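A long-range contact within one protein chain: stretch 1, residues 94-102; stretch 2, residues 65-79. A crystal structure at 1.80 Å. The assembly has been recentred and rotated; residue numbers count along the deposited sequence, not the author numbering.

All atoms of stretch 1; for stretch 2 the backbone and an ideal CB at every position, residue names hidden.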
# COMPACT_ATOMS: atom_id res chain seq x y z
N PRO A 94 -8.49 14.63 7.86
CA PRO A 94 -8.34 16.03 8.29
C PRO A 94 -7.84 16.99 7.24
O PRO A 94 -7.32 16.59 6.22
CB PRO A 94 -7.33 15.93 9.43
CG PRO A 94 -7.34 14.46 9.81
CD PRO A 94 -7.41 13.83 8.46
N VAL A 95 -8.01 18.28 7.52
CA VAL A 95 -7.47 19.29 6.63
C VAL A 95 -5.96 19.36 6.94
O VAL A 95 -5.58 19.45 8.11
CB VAL A 95 -8.11 20.67 6.93
CG1 VAL A 95 -7.34 21.78 6.23
CG2 VAL A 95 -9.55 20.67 6.44
N SER A 96 -5.11 19.26 5.92
CA SER A 96 -3.66 19.36 6.09
C SER A 96 -3.01 19.46 4.71
O SER A 96 -3.70 19.29 3.69
CB SER A 96 -3.07 18.14 6.80
OG SER A 96 -2.80 17.10 5.88
N TYR A 97 -1.71 19.73 4.63
CA TYR A 97 -1.10 19.79 3.32
C TYR A 97 -0.83 18.42 2.70
O TYR A 97 -0.31 18.30 1.60
CB TYR A 97 0.16 20.66 3.32
CG TYR A 97 -0.18 22.13 3.48
CD1 TYR A 97 -0.32 22.72 4.74
CD2 TYR A 97 -0.45 22.91 2.35
CE1 TYR A 97 -0.72 24.06 4.87
CE2 TYR A 97 -0.85 24.25 2.47
CZ TYR A 97 -0.98 24.82 3.73
OH TYR A 97 -1.38 26.13 3.84
N ALA A 98 -1.20 17.37 3.42
CA ALA A 98 -1.04 16.04 2.85
C ALA A 98 -2.29 15.79 2.01
O ALA A 98 -2.27 15.00 1.09
CB ALA A 98 -0.97 14.99 3.95
N MET A 99 -3.37 16.51 2.31
CA MET A 99 -4.64 16.24 1.61
C MET A 99 -4.61 16.44 0.11
O MET A 99 -5.33 15.74 -0.61
CB MET A 99 -5.78 17.05 2.23
CG MET A 99 -5.91 18.46 1.71
SD MET A 99 -6.98 19.39 2.86
CE MET A 99 -8.53 18.44 2.73
N PHE A 100 -3.83 17.39 -0.38
CA PHE A 100 -3.76 17.54 -1.83
C PHE A 100 -2.32 17.56 -2.34
O PHE A 100 -1.98 16.83 -3.27
CB PHE A 100 -4.45 18.82 -2.32
CG PHE A 100 -4.44 18.95 -3.80
CD1 PHE A 100 -5.28 18.16 -4.59
CD2 PHE A 100 -3.50 19.77 -4.43
CE1 PHE A 100 -5.19 18.20 -5.98
CE2 PHE A 100 -3.41 19.81 -5.83
CZ PHE A 100 -4.25 19.02 -6.60
N THR A 101 -1.46 18.39 -1.75
CA THR A 101 -0.08 18.45 -2.23
C THR A 101 0.65 17.12 -2.03
O THR A 101 1.19 16.57 -2.98
CB THR A 101 0.67 19.59 -1.53
OG1 THR A 101 0.02 20.83 -1.84
CG2 THR A 101 2.10 19.66 -2.01
N GLY A 102 0.65 16.61 -0.80
CA GLY A 102 1.30 15.34 -0.52
C GLY A 102 0.63 14.22 -1.30
O GLY A 102 1.29 13.37 -1.88
N UNK A 65 -14.75 17.18 -6.57
CA UNK A 65 -14.04 16.61 -5.42
C UNK A 65 -12.59 17.11 -5.40
O UNK A 65 -12.12 17.58 -4.37
CB UNK A 65 -14.08 15.08 -5.47
N UNK A 66 -11.89 17.02 -6.53
CA UNK A 66 -10.51 17.47 -6.61
C UNK A 66 -10.45 18.95 -6.29
O UNK A 66 -9.60 19.36 -5.51
CB UNK A 66 -9.92 17.19 -7.99
N UNK A 67 -11.36 19.75 -6.86
CA UNK A 67 -11.33 21.19 -6.59
C UNK A 67 -11.54 21.49 -5.12
O UNK A 67 -10.96 22.44 -4.58
CB UNK A 67 -12.39 21.91 -7.42
N UNK A 68 -12.34 20.66 -4.46
CA UNK A 68 -12.59 20.85 -3.04
C UNK A 68 -11.33 20.57 -2.22
O UNK A 68 -11.03 21.28 -1.27
CB UNK A 68 -13.74 19.95 -2.58
N UNK A 69 -10.58 19.54 -2.61
CA UNK A 69 -9.35 19.24 -1.89
C UNK A 69 -8.36 20.41 -2.03
O UNK A 69 -7.68 20.78 -1.07
CB UNK A 69 -8.73 17.94 -2.41
N UNK A 70 -8.28 20.97 -3.23
CA UNK A 70 -7.37 22.09 -3.45
C UNK A 70 -7.76 23.34 -2.66
O UNK A 70 -6.90 24.03 -2.14
CB UNK A 70 -7.32 22.42 -4.94
N UNK A 71 -9.05 23.63 -2.62
CA UNK A 71 -9.54 24.80 -1.90
C UNK A 71 -9.40 24.60 -0.39
O UNK A 71 -8.93 25.50 0.33
CB UNK A 71 -11.00 25.08 -2.27
N UNK A 72 -9.78 23.43 0.10
CA UNK A 72 -9.68 23.15 1.52
C UNK A 72 -8.23 23.28 2.00
O UNK A 72 -7.96 23.88 3.05
CB UNK A 72 -10.22 21.75 1.82
N UNK A 73 -7.30 22.72 1.24
CA UNK A 73 -5.91 22.78 1.66
C UNK A 73 -5.29 24.17 1.68
O UNK A 73 -4.70 24.58 2.69
CB UNK A 73 -5.08 21.88 0.74
N UNK A 74 -5.42 24.92 0.59
CA UNK A 74 -4.77 26.22 0.56
C UNK A 74 -5.40 27.26 1.47
O UNK A 74 -4.71 28.15 1.96
CB UNK A 74 -4.77 26.75 -0.88
N UNK A 75 -6.70 27.15 1.71
CA UNK A 75 -7.37 28.11 2.59
C UNK A 75 -7.44 27.54 4.01
O UNK A 75 -7.94 28.19 4.94
CB UNK A 75 -8.77 28.44 2.07
N UNK A 76 -6.95 26.31 4.15
CA UNK A 76 -6.91 25.61 5.43
C UNK A 76 -8.28 25.64 6.11
O UNK A 76 -8.45 26.19 7.19
CB UNK A 76 -5.85 26.23 6.34
N UNK A 77 -9.27 25.03 5.46
CA UNK A 77 -10.61 25.04 6.00
C UNK A 77 -11.41 23.86 5.48
O UNK A 77 -11.00 23.17 4.56
CB UNK A 77 -11.31 26.35 5.66
N UNK A 78 -12.57 23.65 6.11
CA UNK A 78 -13.50 22.63 5.67
C UNK A 78 -14.62 23.44 5.05
O UNK A 78 -15.41 24.07 5.77
CB UNK A 78 -13.97 21.71 6.80
N UNK A 79 -14.67 23.47 3.71
CA UNK A 79 -15.71 24.23 3.01
C UNK A 79 -17.09 23.74 3.42
O UNK A 79 -17.29 22.56 3.70
CB UNK A 79 -15.54 24.12 1.49

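Position 65 opens the visible part of the helix, and its ideal CB has nothing of stretch 1 within 5.5 Å. The residue is Tyr65, whose hydroxyl is hydrogen-bonded elsewhere in the structure.

At position 66 CA-to-CB points sideways, and the ideal CB lies 5.2 Å from Phe100 CE1. A medium or large apolar side chain could reach the ring. It is Ile66, with CG2 4.0 Å from Phe100 CE1.

Positions 67 and 68 point away, and stretch 1 leaves them free. They are Asn67 and Thr68.

Position 69 points toward stretch 1. Its ideal CB is 4.1 Å from Phe100 CD1 and 4.4 Å from Met99 O. The ring and the thioether chain of Met99 favour an apolar group; Leu, Ile, Val or Met would suit. The residue is Leu69. Its CB packs 4.0 Å from Phe100 CD1, and its CD2 lies 4.2 Å from Met99 CE.

Position 70 points sideways, with the ideal CB 4.7 Å from Phe100 CG. A flexible apolar chain could lie along the ring; Met, Leu or the aliphatic part of a longer chain would serve. It is Met70. CG sits over one face of the Phe100 ring, 3.4 Å from its centroid, a CH-pi contact. SD is 4.3 Å from the same centroid, obliquely placed.

Position 71 is out of reach. It is Glu71, salt-bridged through OE2 to the side chain at 74.

Position 72 points toward Met99 CE, which is 3.8 Å from the ideal CB, so a small side chain suffices. Ala72 makes the contact with CB, 3.8 Å from Met99 CE.

Position 73 has a CB pointing sideways, 3.7 Å from Met99 CG. Beyond it, the start of the helix at 98-102 offers the amides of Phe100 and Thr101 and the Thr101 hydroxyl. These donors call for an acceptor on a long chain; Glu fits well, and Gln could offer one carbonyl oxygen. The residue is Glu73. OE1 accepts from Phe100 N and from Thr101 N, each at 2.8 Å, while OE2 accepts from Thr101 OG1 at 2.6 Å. The chain is t at chi1 and chi2, which carries the carboxylate out to these donors; Glu73 CG lies 3.5 Å from Tyr97 CD2.

Positions 74 and 75 point away, so many side chains would do. They are Arg74 and Cys75. Arg74 NH2 is 3.2 Å from Glu71 OE2. A water bridges Arg74 O and Tyr97 OH, 2.7 Å from each.

Position 76 has positive phi (50°), which favours Gly, Asn or another residue tolerant of that conformation. Its ideal CB is 4.7 Å from Val95 CG1. It is Gln76, the first residue to leave helical angles.

Position 77 points away; Cys77 is there, its O 3.4 Å from Val95 CG2.

Position 78 has its ideal CB 4.6 Å from Val95 CG2. A modest apolar group suits. Val78 CG2 meets Val95 CG2 at 3.6 Å.

Position 79 is out of reach. With phi -58°, proline is allowed, and Pro79 occupies it.

Stretch 2 (65-79) YINTLMEAERCQCVP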
# COMPACT_ATOMS: atom_id res chain seq x y z
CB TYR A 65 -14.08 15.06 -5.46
CG TYR A 65 -13.24 14.41 -4.37
CD1 TYR A 65 -13.43 14.73 -3.02
CD2 TYR A 65 -12.23 13.50 -4.69
CE1 TYR A 65 -12.63 14.17 -2.01
CE2 TYR A 65 -11.42 12.92 -3.69
CZ TYR A 65 -11.62 13.26 -2.36
OH TYR A 65 -10.79 12.74 -1.39
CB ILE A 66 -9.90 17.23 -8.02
CG1 ILE A 66 -9.81 15.73 -8.27
CG2 ILE A 66 -8.51 17.87 -8.13
CD1 ILE A 66 -8.87 15.02 -7.28
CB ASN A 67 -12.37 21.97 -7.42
CG ASN A 67 -12.01 22.04 -8.90
OD1 ASN A 67 -10.86 21.86 -9.28
ND2 ASN A 67 -13.00 22.33 -9.72
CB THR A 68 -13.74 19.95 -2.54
OG1 THR A 68 -14.95 20.31 -3.22
CG2 THR A 68 -13.95 20.13 -1.05
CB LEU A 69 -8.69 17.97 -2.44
CG LEU A 69 -9.42 16.63 -2.25
CD1 LEU A 69 -8.67 15.52 -2.99
CD2 LEU A 69 -9.51 16.31 -0.78
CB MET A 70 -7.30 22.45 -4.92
CG MET A 70 -6.85 21.28 -5.79
SD MET A 70 -6.77 21.72 -7.56
CE MET A 70 -5.27 22.67 -7.57
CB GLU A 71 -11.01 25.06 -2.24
CG GLU A 71 -11.59 26.25 -1.54
CD GLU A 71 -11.19 27.57 -2.18
OE1 GLU A 71 -11.78 28.61 -1.80
OE2 GLU A 71 -10.31 27.58 -3.07
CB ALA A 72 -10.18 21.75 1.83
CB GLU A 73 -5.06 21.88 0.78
CG GLU A 73 -3.60 21.90 1.16
CD GLU A 73 -2.74 21.09 0.21
OE1 GLU A 73 -2.72 19.85 0.33
OE2 GLU A 73 -2.10 21.71 -0.67
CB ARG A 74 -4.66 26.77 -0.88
CG ARG A 74 -5.95 27.12 -1.56
CD ARG A 74 -5.69 27.57 -3.00
NE ARG A 74 -6.89 28.24 -3.47
CZ ARG A 74 -7.16 29.53 -3.28
NH1 ARG A 74 -6.30 30.31 -2.63
NH2 ARG A 74 -8.35 30.01 -3.65
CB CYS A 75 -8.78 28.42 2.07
SG CYS A 75 -8.81 29.28 0.47
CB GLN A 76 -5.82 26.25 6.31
CG GLN A 76 -5.28 25.30 7.35
CD GLN A 76 -4.57 24.12 6.72
OE1 GLN A 76 -5.11 23.47 5.84
NE2 GLN A 76 -3.37 23.83 7.19
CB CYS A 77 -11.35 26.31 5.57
SG CYS A 77 -11.69 26.37 3.75
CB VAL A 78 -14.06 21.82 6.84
CG1 VAL A 78 -15.02 20.76 6.33
CG2 VAL A 78 -12.93 21.20 7.63
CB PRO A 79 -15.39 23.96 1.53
CG PRO A 79 -13.86 23.74 1.57
CD PRO A 79 -13.80 22.78 2.74
O HOH W 1 -2.03 27.82 1.85
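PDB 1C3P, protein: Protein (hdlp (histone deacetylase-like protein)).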